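Local coordinates for protein STN1 (Saccharomyces cerevisiae, PDB 3KEY), which regulates telomere length and protects chromosome ends, restraining telomerase loading through its interaction with CDC13, at residues A[105-110]-A[178-183]; A[138-143]-A[157-162]; A[39-44]-A[61-66]; A[75-80]-A[87-92]. All blocks are in the same frame, centred on the assembly; numbering follows the deposited sequence.

Interaction 1: A[105-110]-A[178-183]; sequences VLMKLQ and LEYAAA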
loop_
_atom_site.group_PDB
_atom_site.type_symbol
_atom_site.label_atom_id
_atom_site.label_comp_id
_atom_site.label_asym_id
_atom_site.label_seq_id
_atom_site.Cartn_x
_atom_site.Cartn_y
_atom_site.Cartn_z
ATOM N N VAL A 105 4.326 9.868 16.876
ATOM C CA VAL A 105 3.826 10.348 18.157
ATOM C C VAL A 105 3.615 9.206 19.159
ATOM O O VAL A 105 3.919 9.360 20.346
ATOM C CB VAL A 105 2.503 11.151 18.006
ATOM C CG1 VAL A 105 1.377 10.250 17.529
ATOM C CG2 VAL A 105 2.131 11.779 19.340
ATOM N N LEU A 106 3.112 8.065 18.691
ATOM C CA LEU A 106 2.897 6.923 19.584
ATOM C C LEU A 106 4.215 6.488 20.226
ATOM O O LEU A 106 4.266 6.196 21.422
ATOM C CB LEU A 106 2.272 5.739 18.829
ATOM C CG LEU A 106 0.787 5.890 18.462
ATOM C CD1 LEU A 106 0.319 4.690 17.633
ATOM C CD2 LEU A 106 -0.046 6.018 19.747
ATOM N N MET A 107 5.277 6.452 19.431
ATOM C CA MET A 107 6.582 6.070 19.940
ATOM C C MET A 107 7.103 7.096 20.950
ATOM O O MET A 107 7.643 6.724 21.988
ATOM C CB MET A 107 7.578 5.917 18.789
ATOM C CG MET A 107 7.303 4.723 17.890
ATOM S SD MET A 107 8.607 4.499 16.663
ATOM C CE MET A 107 9.706 3.475 17.558
ATOM N N LYS A 108 6.930 8.380 20.649
ATOM C CA LYS A 108 7.387 9.447 21.540
ATOM C C LYS A 108 6.668 9.439 22.887
ATOM O O LYS A 108 7.182 9.963 23.870
ATOM C CB LYS A 108 7.210 10.812 20.869
ATOM C CG LYS A 108 8.205 11.082 19.743
ATOM C CD LYS A 108 7.826 12.329 18.975
ATOM C CE LYS A 108 8.738 12.543 17.787
ATOM N NZ LYS A 108 8.378 13.805 17.084
ATOM N N LEU A 109 5.482 8.842 22.926
ATOM C CA LEU A 109 4.704 8.746 24.154
ATOM C C LEU A 109 4.883 7.363 24.767
ATOM O O LEU A 109 4.292 7.046 25.800
ATOM C CB LEU A 109 3.219 8.980 23.857
ATOM C CG LEU A 109 2.830 10.402 23.438
ATOM C CD1 LEU A 109 1.405 10.406 22.916
ATOM C CD2 LEU A 109 2.976 11.344 24.628
ATOM N N GLN A 110 5.700 6.544 24.112
ATOM C CA GLN A 110 5.958 5.180 24.551
ATOM C C GLN A 110 4.654 4.410 24.764
ATOM O O GLN A 110 4.467 3.741 25.790
ATOM C CB GLN A 110 6.799 5.169 25.836
ATOM C CG GLN A 110 7.617 3.885 25.992
ATOM C CD GLN A 110 8.632 3.936 27.134
ATOM O OE1 GLN A 110 9.120 5.005 27.507
ATOM N NE2 GLN A 110 8.969 2.768 27.672
ATOM N N LEU A 178 3.198 -1.966 19.797
ATOM C CA LEU A 178 4.595 -1.575 19.662
ATOM C C LEU A 178 5.394 -2.055 20.872
ATOM O O LEU A 178 4.950 -1.929 22.015
ATOM C CB LEU A 178 4.712 -0.046 19.538
ATOM C CG LEU A 178 3.875 0.622 18.441
ATOM C CD1 LEU A 178 3.997 2.156 18.539
ATOM C CD2 LEU A 178 4.334 0.121 17.074
ATOM N N GLU A 179 6.558 -2.636 20.609
ATOM C CA GLU A 179 7.434 -3.097 21.679
ATOM C C GLU A 179 8.714 -2.276 21.515
ATOM O O GLU A 179 9.254 -2.163 20.412
ATOM C CB GLU A 179 7.732 -4.591 21.543
ATOM C CG GLU A 179 8.781 -5.087 22.534
ATOM C CD GLU A 179 9.024 -6.591 22.454
ATOM O OE1 GLU A 179 9.037 -7.142 21.332
ATOM O OE2 GLU A 179 9.218 -7.216 23.517
ATOM N N TYR A 180 9.194 -1.707 22.612
ATOM C CA TYR A 180 10.380 -0.862 22.570
ATOM C C TYR A 180 11.706 -1.527 22.930
ATOM O O TYR A 180 11.761 -2.438 23.759
ATOM C CB TYR A 180 10.140 0.371 23.445
ATOM C CG TYR A 180 8.955 1.179 22.966
ATOM C CD1 TYR A 180 7.677 0.981 23.504
ATOM C CD2 TYR A 180 9.093 2.085 21.919
ATOM C CE1 TYR A 180 6.561 1.671 23.000
ATOM C CE2 TYR A 180 7.990 2.776 21.406
ATOM C CZ TYR A 180 6.731 2.567 21.945
ATOM O OH TYR A 180 5.651 3.250 21.422
ATOM N N ALA A 181 12.774 -1.055 22.291
ATOM C CA ALA A 181 14.114 -1.590 22.516
ATOM C C ALA A 181 14.693 -1.134 23.852
ATOM O O ALA A 181 14.213 -0.174 24.461
ATOM C CB ALA A 181 15.044 -1.173 21.374
ATOM N N ALA A 182 15.733 -1.831 24.294
ATOM C CA ALA A 182 16.401 -1.538 25.559
ATOM C C ALA A 182 16.892 -0.090 25.702
ATOM O O ALA A 182 16.602 0.566 26.701
ATOM C CB ALA A 182 17.575 -2.506 25.754
ATOM N N ALA A 183 17.634 0.397 24.708
ATOM C CA ALA A 183 18.174 1.760 24.730
ATOM C C ALA A 183 17.125 2.825 25.073
ATOM O O ALA A 183 17.341 3.648 25.964
ATOM C CB ALA A 183 18.829 2.083 23.380
#
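Tyr180, the last residue of strand 173-180, reaches Met107 in the last turn of helix 90-108 and Gln110 just beyond it. Its CB starts toward the helix, and CG sits anti to the carbonyl carbon (chi1 -60°), which sends the ring on to the helix end. Tyr180 CD1 lies 3.8 Å from Gln110 CG. The Gln110 CG methylene sits over one face, 22° off the normal, in a CH-pi contact offset toward the rim. On the other flank, Tyr180 CE2 is 4.1 Å from Met107 CG. Tyr180 CZ comes 3.8 Å from Gln110 CA. The tip, Tyr180 OH, stops 3.3 Å from Met107 CA, which lies at the ring edge near its plane. That hydroxyl is hydrogen-bonded to Cys111 O.

Leu178 adds an apolar patch: its CD1 lies 4.0 Å from Leu106 CB and 4.2 Å from Met107 CG. Gln110 ends the helix in a Schellman motif, and its NE2 is hydrogen-bonded to Tyr112 OH. Tyr112 also meets the Tyr180 ring edge-to-face. The contact joins a helix end and a strand of the second winged helix-turn-helix. No hydrogen bond links the segments, so apolar and CH-pi packing hold them, while Cys111 satisfies the buried phenol.

Interaction 2: A[138-143]-A[157-162]; sequences VFKECL and WWIDLD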
loop_
_atom_site.group_PDB
_atom_site.type_symbol
_atom_site.label_atom_id
_atom_site.label_comp_id
_atom_site.label_asym_id
_atom_site.label_seq_id
_atom_site.Cartn_x
_atom_site.Cartn_y
_atom_site.Cartn_z
ATOM N N VAL A 138 -0.579 0.155 4.607
ATOM C CA VAL A 138 0.209 1.375 4.727
ATOM C C VAL A 138 0.992 1.354 6.049
ATOM O O VAL A 138 2.197 1.629 6.070
ATOM C CB VAL A 138 -0.683 2.643 4.651
ATOM C CG1 VAL A 138 0.151 3.894 4.957
ATOM C CG2 VAL A 138 -1.288 2.754 3.252
ATOM N N PHE A 139 0.318 1.003 7.141
ATOM C CA PHE A 139 0.988 0.955 8.439
ATOM C C PHE A 139 2.076 -0.120 8.503
ATOM O O PHE A 139 3.126 0.106 9.104
ATOM C CB PHE A 139 -0.028 0.777 9.581
ATOM C CG PHE A 139 -0.629 2.083 10.058
ATOM C CD1 PHE A 139 -1.714 2.651 9.396
ATOM C CD2 PHE A 139 -0.063 2.772 11.131
ATOM C CE1 PHE A 139 -2.228 3.891 9.793
ATOM C CE2 PHE A 139 -0.564 4.010 11.540
ATOM C CZ PHE A 139 -1.650 4.573 10.868
ATOM N N LYS A 140 1.843 -1.275 7.875
ATOM C CA LYS A 140 2.863 -2.322 7.865
ATOM C C LYS A 140 4.158 -1.799 7.224
ATOM O O LYS A 140 5.253 -1.988 7.765
ATOM C CB LYS A 140 2.372 -3.561 7.104
ATOM C CG LYS A 140 1.455 -4.469 7.922
ATOM C CD LYS A 140 1.018 -5.707 7.139
ATOM C CE LYS A 140 0.238 -6.679 8.032
ATOM N NZ LYS A 140 -0.231 -7.876 7.263
ATOM N N GLU A 141 4.030 -1.144 6.072
ATOM C CA GLU A 141 5.190 -0.591 5.379
ATOM C C GLU A 141 5.911 0.482 6.206
ATOM O O GLU A 141 7.140 0.499 6.275
ATOM C CB GLU A 141 4.778 0.005 4.035
ATOM C CG GLU A 141 5.210 -0.818 2.852
ATOM C CD GLU A 141 6.644 -1.319 2.990
ATOM O OE1 GLU A 141 7.592 -0.496 3.113
ATOM O OE2 GLU A 141 6.818 -2.544 2.981
ATOM N N CYS A 142 5.152 1.386 6.814
ATOM C CA CYS A 142 5.758 2.426 7.637
ATOM C C CYS A 142 6.454 1.816 8.849
ATOM O O CYS A 142 7.573 2.197 9.184
ATOM C CB CYS A 142 4.704 3.426 8.101
ATOM S SG CYS A 142 4.032 4.404 6.758
ATOM N N LEU A 143 5.796 0.864 9.504
ATOM C CA LEU A 143 6.384 0.225 10.677
ATOM C C LEU A 143 7.654 -0.525 10.297
ATOM O O LEU A 143 8.632 -0.526 11.047
ATOM C CB LEU A 143 5.363 -0.713 11.340
ATOM C CG LEU A 143 4.268 0.046 12.107
ATOM C CD1 LEU A 143 3.100 -0.862 12.472
ATOM C CD2 LEU A 143 4.892 0.653 13.370
ATOM N N TRP A 157 6.785 -4.966 16.325
ATOM C CA TRP A 157 5.460 -4.391 16.108
ATOM C C TRP A 157 4.491 -5.437 15.571
ATOM O O TRP A 157 4.905 -6.411 14.954
ATOM C CB TRP A 157 5.514 -3.214 15.116
ATOM C CG TRP A 157 5.999 -3.577 13.737
ATOM C CD1 TRP A 157 7.280 -3.480 13.266
ATOM C CD2 TRP A 157 5.218 -4.132 12.667
ATOM N NE1 TRP A 157 7.344 -3.940 11.970
ATOM C CE2 TRP A 157 6.097 -4.344 11.579
ATOM C CE3 TRP A 157 3.862 -4.469 12.525
ATOM C CZ2 TRP A 157 5.661 -4.888 10.355
ATOM C CZ3 TRP A 157 3.427 -5.010 11.312
ATOM C CH2 TRP A 157 4.329 -5.212 10.242
ATOM N N TRP A 158 3.203 -5.226 15.821
ATOM C CA TRP A 158 2.151 -6.114 15.333
ATOM C C TRP A 158 0.925 -5.246 15.058
ATOM O O TRP A 158 0.751 -4.191 15.674
ATOM C CB TRP A 158 1.752 -7.156 16.387
ATOM C CG TRP A 158 2.850 -8.064 16.850
ATOM C CD1 TRP A 158 3.093 -9.345 16.433
ATOM C CD2 TRP A 158 3.827 -7.774 17.856
ATOM N NE1 TRP A 158 4.162 -9.875 17.127
ATOM C CE2 TRP A 158 4.631 -8.931 18.007
ATOM C CE3 TRP A 158 4.104 -6.648 18.647
ATOM C CZ2 TRP A 158 5.691 -8.997 18.920
ATOM C CZ3 TRP A 158 5.162 -6.712 19.559
ATOM C CH2 TRP A 158 5.943 -7.885 19.686
ATOM N N ILE A 159 0.082 -5.694 14.138
ATOM C CA ILE A 159 -1.146 -4.986 13.835
ATOM C C ILE A 159 -2.304 -5.972 13.950
ATOM O O ILE A 159 -2.296 -7.017 13.298
ATOM C CB ILE A 159 -1.135 -4.388 12.411
ATOM C CG1 ILE A 159 -0.030 -3.335 12.297
ATOM C CG2 ILE A 159 -2.508 -3.776 12.089
ATOM C CD1 ILE A 159 0.023 -2.651 10.930
ATOM N N ASP A 160 -3.277 -5.646 14.801
ATOM C CA ASP A 160 -4.470 -6.477 14.987
ATOM C C ASP A 160 -5.675 -5.783 14.369
ATOM O O ASP A 160 -5.682 -4.564 14.202
ATOM C CB ASP A 160 -4.782 -6.689 16.472
ATOM C CG ASP A 160 -3.909 -7.742 17.113
ATOM O OD1 ASP A 160 -3.192 -8.453 16.386
ATOM O OD2 ASP A 160 -3.950 -7.862 18.352
ATOM N N LEU A 161 -6.699 -6.559 14.033
ATOM C CA LEU A 161 -7.918 -5.982 13.485
ATOM C C LEU A 161 -8.887 -5.820 14.650
ATOM O O LEU A 161 -9.023 -6.725 15.477
ATOM C CB LEU A 161 -8.536 -6.894 12.425
ATOM C CG LEU A 161 -7.784 -7.058 11.106
ATOM C CD1 LEU A 161 -8.653 -7.845 10.133
ATOM C CD2 LEU A 161 -7.446 -5.697 10.522
ATOM N N ASP A 162 -9.551 -4.670 14.724
ATOM C CA ASP A 162 -10.497 -4.418 15.802
ATOM C C ASP A 162 -11.937 -4.637 15.357
ATOM O O ASP A 162 -12.871 -4.400 16.123
ATOM C CB ASP A 162 -10.329 -2.994 16.340
ATOM C CG ASP A 162 -8.940 -2.741 16.886
ATOM O OD1 ASP A 162 -8.235 -3.720 17.204
ATOM O OD2 ASP A 162 -8.552 -1.557 17.005
#
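Helix segment 138-143, carrying Phe139, Lys140 and Leu143, runs almost antiparallel to strand 157-161, carrying Trp157 and Ile159, at 171° and with axes 9.6 Å apart at closest. Leu143 CB sits over the centre of the five-membered ring of Trp157, 3.6 Å from its centroid and 6° off the normal, a CH-pi contact. Leu143 CD1 comes down outside the rim of the six-membered ring, 3.7 Å from Trp157 CE3. Trp157 CG takes the crowded position between the backbone N and the carbonyl carbon (chi1 62°), which starts the indole toward the helix. Lys140 crosses the indole at about a right angle, its CG 3.8 Å from Trp157 CH2. Ile159 CD1 fits among three helix residues: 3.7 Å from Phe139 CB, 3.8 Å from Lys140 CG and 3.9 Å from Leu143 CD1.

An alanine at Trp157 would probably open a gap beside Leu143 and leave the Lys140 methylenes without their indole partner. Phe139 also packs on Ala99 and Leu143 on Ile103, both of helix 90-108. The contact fastens helix 132-149 to an outer sheet strand of the second winged helix-turn-helix. No hydrogen bond crosses, so the hold rests on shape fit, the lysine joining through carbon alone.

Interaction 3: A[39-44]-A[61-66]; sequences SLASFL and KEAFRD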
loop_
_atom_site.group_PDB
_atom_site.type_symbol
_atom_site.label_atom_id
_atom_site.label_comp_id
_atom_site.label_asym_id
_atom_site.label_seq_id
_atom_site.Cartn_x
_atom_site.Cartn_y
_atom_site.Cartn_z
ATOM N N SER A 39 6.159 -10.852 -13.434
ATOM C CA SER A 39 6.117 -11.881 -12.400
ATOM C C SER A 39 4.681 -12.370 -12.169
ATOM O O SER A 39 4.427 -13.580 -12.106
ATOM C CB SER A 39 6.708 -11.332 -11.092
ATOM O OG SER A 39 6.605 -12.285 -10.046
ATOM N N LEU A 40 3.740 -11.433 -12.059
ATOM C CA LEU A 40 2.335 -11.780 -11.841
ATOM C C LEU A 40 1.761 -12.491 -13.070
ATOM O O LEU A 40 0.927 -13.393 -12.953
ATOM C CB LEU A 40 1.508 -10.511 -11.568
ATOM C CG LEU A 40 0.276 -10.586 -10.655
ATOM C CD1 LEU A 40 -0.575 -9.330 -10.853
ATOM C CD2 LEU A 40 -0.548 -11.812 -10.954
ATOM N N ALA A 41 2.201 -12.069 -14.249
ATOM C CA ALA A 41 1.712 -12.664 -15.486
ATOM C C ALA A 41 2.071 -14.147 -15.560
ATOM O O ALA A 41 1.272 -14.963 -16.048
ATOM C CB ALA A 41 2.278 -11.915 -16.697
ATOM N N SER A 42 3.259 -14.502 -15.072
ATOM C CA SER A 42 3.667 -15.904 -15.112
ATOM C C SER A 42 2.743 -16.707 -14.196
ATOM O O SER A 42 2.482 -17.879 -14.446
ATOM C CB SER A 42 5.136 -16.071 -14.704
ATOM O OG SER A 42 5.284 -16.172 -13.305
ATOM N N PHE A 43 2.237 -16.071 -13.141
ATOM C CA PHE A 43 1.307 -16.752 -12.251
ATOM C C PHE A 43 -0.022 -16.932 -12.987
ATOM O O PHE A 43 -0.637 -18.002 -12.921
ATOM C CB PHE A 43 1.081 -15.953 -10.961
ATOM C CG PHE A 43 -0.040 -16.493 -10.097
ATOM C CD1 PHE A 43 -1.284 -15.859 -10.068
ATOM C CD2 PHE A 43 0.138 -17.649 -9.344
ATOM C CE1 PHE A 43 -2.337 -16.374 -9.299
ATOM C CE2 PHE A 43 -0.906 -18.175 -8.571
ATOM C CZ PHE A 43 -2.147 -17.534 -8.550
ATOM N N LEU A 44 -0.462 -15.894 -13.700
ATOM C CA LEU A 44 -1.724 -15.973 -14.438
ATOM C C LEU A 44 -1.661 -17.042 -15.534
ATOM O O LEU A 44 -2.658 -17.712 -15.815
ATOM C CB LEU A 44 -2.092 -14.609 -15.055
ATOM C CG LEU A 44 -2.386 -13.453 -14.084
ATOM C CD1 LEU A 44 -2.845 -12.232 -14.874
ATOM C CD2 LEU A 44 -3.460 -13.867 -13.081
ATOM N N LYS A 61 -0.994 -7.538 -19.479
ATOM C CA LYS A 61 -1.924 -6.423 -19.422
ATOM C C LYS A 61 -3.042 -6.731 -18.430
ATOM O O LYS A 61 -3.534 -5.836 -17.746
ATOM C CB LYS A 61 -2.459 -6.125 -20.822
ATOM C CG LYS A 61 -1.384 -5.489 -21.693
ATOM C CD LYS A 61 -1.798 -5.300 -23.134
ATOM C CE LYS A 61 -0.680 -4.595 -23.905
ATOM N NZ LYS A 61 -1.028 -4.396 -25.342
ATOM N N GLU A 62 -3.418 -8.003 -18.326
ATOM C CA GLU A 62 -4.449 -8.414 -17.378
ATOM C C GLU A 62 -3.892 -8.346 -15.945
ATOM O O GLU A 62 -4.612 -8.001 -15.000
ATOM C CB GLU A 62 -4.919 -9.834 -17.697
ATOM C CG GLU A 62 -5.850 -10.437 -16.665
ATOM C CD GLU A 62 -6.395 -11.801 -17.085
ATOM O OE1 GLU A 62 -7.000 -12.484 -16.229
ATOM O OE2 GLU A 62 -6.227 -12.185 -18.267
ATOM N N ALA A 63 -2.609 -8.667 -15.791
ATOM C CA ALA A 63 -1.969 -8.630 -14.478
ATOM C C ALA A 63 -1.888 -7.191 -13.986
ATOM O O ALA A 63 -2.175 -6.902 -12.823
ATOM C CB ALA A 63 -0.558 -9.232 -14.550
ATOM N N PHE A 64 -1.483 -6.299 -14.886
ATOM C CA PHE A 64 -1.343 -4.884 -14.579
ATOM C C PHE A 64 -2.686 -4.291 -14.155
ATOM O O PHE A 64 -2.759 -3.527 -13.197
ATOM C CB PHE A 64 -0.807 -4.154 -15.806
ATOM C CG PHE A 64 -0.724 -2.667 -15.644
ATOM C CD1 PHE A 64 0.125 -2.101 -14.702
ATOM C CD2 PHE A 64 -1.485 -1.828 -16.453
ATOM C CE1 PHE A 64 0.220 -0.720 -14.571
ATOM C CE2 PHE A 64 -1.396 -0.442 -16.327
ATOM C CZ PHE A 64 -0.540 0.111 -15.381
ATOM N N ARG A 65 -3.744 -4.653 -14.873
ATOM C CA ARG A 65 -5.077 -4.164 -14.559
ATOM C C ARG A 65 -5.532 -4.682 -13.200
ATOM O O ARG A 65 -6.173 -3.957 -12.438
ATOM C CB ARG A 65 -6.065 -4.613 -15.632
ATOM C CG ARG A 65 -7.519 -4.251 -15.336
ATOM C CD ARG A 65 -8.427 -5.447 -15.596
ATOM N NE ARG A 65 -8.236 -5.987 -16.943
ATOM C CZ ARG A 65 -8.543 -7.230 -17.307
ATOM N NH1 ARG A 65 -9.063 -8.077 -16.422
ATOM N NH2 ARG A 65 -8.313 -7.635 -18.552
ATOM N N ASP A 66 -5.213 -5.939 -12.900
ATOM C CA ASP A 66 -5.602 -6.527 -11.621
ATOM C C ASP A 66 -4.913 -5.796 -10.471
ATOM O O ASP A 66 -5.543 -5.476 -9.462
ATOM C CB ASP A 66 -5.248 -8.022 -11.567
ATOM C CG ASP A 66 -6.123 -8.868 -12.482
ATOM O OD1 ASP A 66 -5.888 -10.095 -12.559
ATOM O OD2 ASP A 66 -7.046 -8.314 -13.123
#
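Ala63 CB fits between two leucines of the facing helix, 3.7 Å from Leu40 CD1 and 3.8 Å from Leu44 CD1. The contact lies in the first winged helix-turn-helix, where helices 31-47 and 56-73 follow one another ahead of the wing hairpin. The small alanine permits close approach. The Ala41 and Ala63 CA atoms are 5.6 Å apart, and the segment axes come within 8.5 Å at a crossing angle of 111°.

Leu44 gives the larger share of the contact of the two leucines. Its CG lies beside the backbone N, anti to the carbonyl carbon (chi1 -64°), which sends the chain across to Ala63. CD1 at its end meets the backbone of Ala63, and Leu44 CD1 also touches Glu62 CG at 3.9 Å. Glu62 therefore contributes its aliphatic part, while its carboxylate runs on toward Lys54, with which it makes a weak, long ion pair. Leu40 reaches Ala63 from the preceding turn.

Further out, the same helix face finds more partners on helix 56-73: Leu40 packs on Leu67, Ala41 on Phe56 and Leu44 on Leu59. Phe64 starts off away from 39-44 and packs on Val33 and Val37, earlier in helix 31-47, with its ring edge-to-face to Tyr28. On the far side of segment 39-44, Ser42 OG donates a hydrogen bond of 3.0 Å to Ser39 O, one turn back.

Interaction 4: A[75-80]-A[87-92]; sequences GLIGLK and FDLLPL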
loop_
_atom_site.group_PDB
_atom_site.type_symbol
_atom_site.label_atom_id
_atom_site.label_comp_id
_atom_site.label_asym_id
_atom_site.label_seq_id
_atom_site.Cartn_x
_atom_site.Cartn_y
_atom_site.Cartn_z
ATOM N N GLY A 75 -8.881 1.921 -1.984
ATOM C CA GLY A 75 -8.857 3.359 -1.787
ATOM C C GLY A 75 -7.462 3.940 -1.678
ATOM O O GLY A 75 -7.301 5.110 -1.323
ATOM N N LEU A 76 -6.445 3.135 -1.986
ATOM C CA LEU A 76 -5.059 3.597 -1.888
ATOM C C LEU A 76 -4.705 4.631 -2.966
ATOM O O LEU A 76 -3.883 5.529 -2.749
ATOM C CB LEU A 76 -4.110 2.396 -1.924
ATOM C CG LEU A 76 -4.245 1.527 -0.659
ATOM C CD1 LEU A 76 -3.355 0.294 -0.753
ATOM C CD2 LEU A 76 -3.875 2.361 0.574
ATOM N N ILE A 77 -5.318 4.493 -4.133
ATOM C CA ILE A 77 -5.129 5.465 -5.202
ATOM C C ILE A 77 -6.486 5.633 -5.853
ATOM O O ILE A 77 -7.340 4.750 -5.782
ATOM C CB ILE A 77 -4.121 5.016 -6.302
ATOM C CG1 ILE A 77 -4.605 3.722 -6.953
ATOM C CG2 ILE A 77 -2.723 4.911 -5.716
ATOM C CD1 ILE A 77 -3.770 3.296 -8.146
ATOM N N GLY A 78 -6.692 6.778 -6.483
ATOM C CA GLY A 78 -7.954 6.987 -7.150
ATOM C C GLY A 78 -7.735 7.234 -8.612
ATOM O O GLY A 78 -6.613 7.572 -9.054
ATOM N N LEU A 79 -8.815 7.042 -9.361
ATOM C CA LEU A 79 -8.810 7.288 -10.793
ATOM C C LEU A 79 -9.255 8.735 -10.857
ATOM O O LEU A 79 -10.453 9.011 -10.731
ATOM C CB LEU A 79 -9.842 6.386 -11.476
ATOM C CG LEU A 79 -9.860 6.365 -12.998
ATOM C CD1 LEU A 79 -8.507 5.970 -13.564
ATOM C CD2 LEU A 79 -10.938 5.372 -13.363
ATOM N N LYS A 80 -8.323 9.670 -10.985
ATOM C CA LYS A 80 -8.785 11.044 -11.014
ATOM C C LYS A 80 -9.519 11.403 -12.308
ATOM O O LYS A 80 -10.383 12.285 -12.328
ATOM C CB LYS A 80 -7.645 12.029 -10.805
ATOM C CG LYS A 80 -6.752 12.194 -11.998
ATOM C CD LYS A 80 -6.348 13.634 -12.118
ATOM C CE LYS A 80 -5.587 14.011 -10.871
ATOM N NZ LYS A 80 -5.309 15.444 -10.867
ATOM N N PHE A 87 -4.339 8.327 -12.812
ATOM C CA PHE A 87 -4.496 8.017 -11.395
ATOM C C PHE A 87 -4.005 9.136 -10.499
ATOM O O PHE A 87 -3.020 9.807 -10.797
ATOM C CB PHE A 87 -3.752 6.722 -11.036
ATOM C CG PHE A 87 -4.221 5.529 -11.808
ATOM C CD1 PHE A 87 -3.535 5.105 -12.943
ATOM C CD2 PHE A 87 -5.377 4.855 -11.428
ATOM C CE1 PHE A 87 -3.995 4.031 -13.692
ATOM C CE2 PHE A 87 -5.848 3.777 -12.172
ATOM C CZ PHE A 87 -5.157 3.363 -13.307
ATOM N N ASP A 88 -4.721 9.328 -9.400
ATOM C CA ASP A 88 -4.387 10.336 -8.404
ATOM C C ASP A 88 -3.520 9.605 -7.377
ATOM O O ASP A 88 -3.948 8.601 -6.806
ATOM C CB ASP A 88 -5.676 10.843 -7.748
ATOM C CG ASP A 88 -5.432 11.947 -6.739
ATOM O OD1 ASP A 88 -4.279 12.406 -6.594
ATOM O OD2 ASP A 88 -6.411 12.364 -6.089
ATOM N N LEU A 89 -2.308 10.097 -7.150
ATOM C CA LEU A 89 -1.414 9.456 -6.200
ATOM C C LEU A 89 -1.428 10.136 -4.820
ATOM O O LEU A 89 -0.835 9.630 -3.856
ATOM C CB LEU A 89 0.008 9.444 -6.769
ATOM C CG LEU A 89 0.182 8.793 -8.145
ATOM C CD1 LEU A 89 1.657 8.823 -8.539
ATOM C CD2 LEU A 89 -0.335 7.360 -8.120
ATOM N N LEU A 90 -2.121 11.268 -4.722
ATOM C CA LEU A 90 -2.184 12.010 -3.461
ATOM C C LEU A 90 -2.799 11.235 -2.297
ATOM O O LEU A 90 -2.373 11.388 -1.153
ATOM C CB LEU A 90 -2.935 13.326 -3.654
ATOM C CG LEU A 90 -2.208 14.372 -4.500
ATOM C CD1 LEU A 90 -3.032 15.661 -4.540
ATOM C CD2 LEU A 90 -0.832 14.639 -3.911
ATOM N N PRO A 91 -3.823 10.411 -2.561
ATOM C CA PRO A 91 -4.418 9.653 -1.454
ATOM C C PRO A 91 -3.357 8.778 -0.777
ATOM O O PRO A 91 -3.258 8.713 0.461
ATOM C CB PRO A 91 -5.478 8.808 -2.151
ATOM C CG PRO A 91 -5.932 9.713 -3.275
ATOM C CD PRO A 91 -4.623 10.271 -3.794
ATOM N N LEU A 92 -2.568 8.107 -1.615
ATOM C CA LEU A 92 -1.515 7.207 -1.161
ATOM C C LEU A 92 -0.449 7.932 -0.353
ATOM O O LEU A 92 -0.067 7.498 0.744
ATOM C CB LEU A 92 -0.862 6.520 -2.367
ATOM C CG LEU A 92 0.273 5.540 -2.060
ATOM C CD1 LEU A 92 -0.220 4.477 -1.088
ATOM C CD2 LEU A 92 0.766 4.902 -3.353
HETATM O O HOH W 1 -3.529 14.728 -8.107
#
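Asp88 OD1 takes two hydrogen bonds while its CB packs on Lys80 CB. Leu90 N donates to Asp88 OD1 at 3.1 Å from above the carboxylate plane, capping the start of helix 90-108. A water donates to Asp88 OD1 at 2.9 Å. It links on, weakly, to Lys80 NZ. That amine also has a salt bridge with Glu21. The backbone of Asp88 pairs with Gly78: Asp88 N to Gly78 O is 2.6 Å, whereas the return bond from Gly78 N to Asp88 O is weak.

This is the antiparallel wing hairpin, strands 78-81 and 86-88, of the first winged helix-turn-helix, and its second strand leads into the helix that opens the second. Leu79 and Phe87 form the adjoining non-hydrogen-bonded pair. Leu79 CD1 lies 3.7 Å from Phe87 CE2, and Ile77 CD1 is 4.0 Å from Phe87 CD2. The ring also packs on Val72 of helix 56-73. An alanine at Phe87 would probably open a gap between Val72 and the wing and leave the ends of Ile77 and Leu79 without their shared partner. Ile77 CG2 turns to the helix start, 4.2 Å from both Leu89 CD2 and Leu92 CB. Ile77 and Leu92 run alongside in the same direction.

Both domains belong to the C-terminal part of STN1. Interactions 1 and 2 belong to the second winged helix-turn-helix and use neighbouring strands of one sheet. They touch where Leu178 packs on Leu143 and Trp157. Interaction 3 lies in the first winged helix-turn-helix, its centre about 40 Å from that of interaction 1. Interaction 4 sits where the two domains meet: it shares helix 90-108 with interaction 1 and touches interaction 2 through Leu76 and Val138. Interaction 1 is buried and the other three partly so. Interactions 1 and 2 rest on CH-pi and apolar packing, and interaction 3 on aliphatic helix packing. Only interaction 4 has hydrogen bonds across its segments.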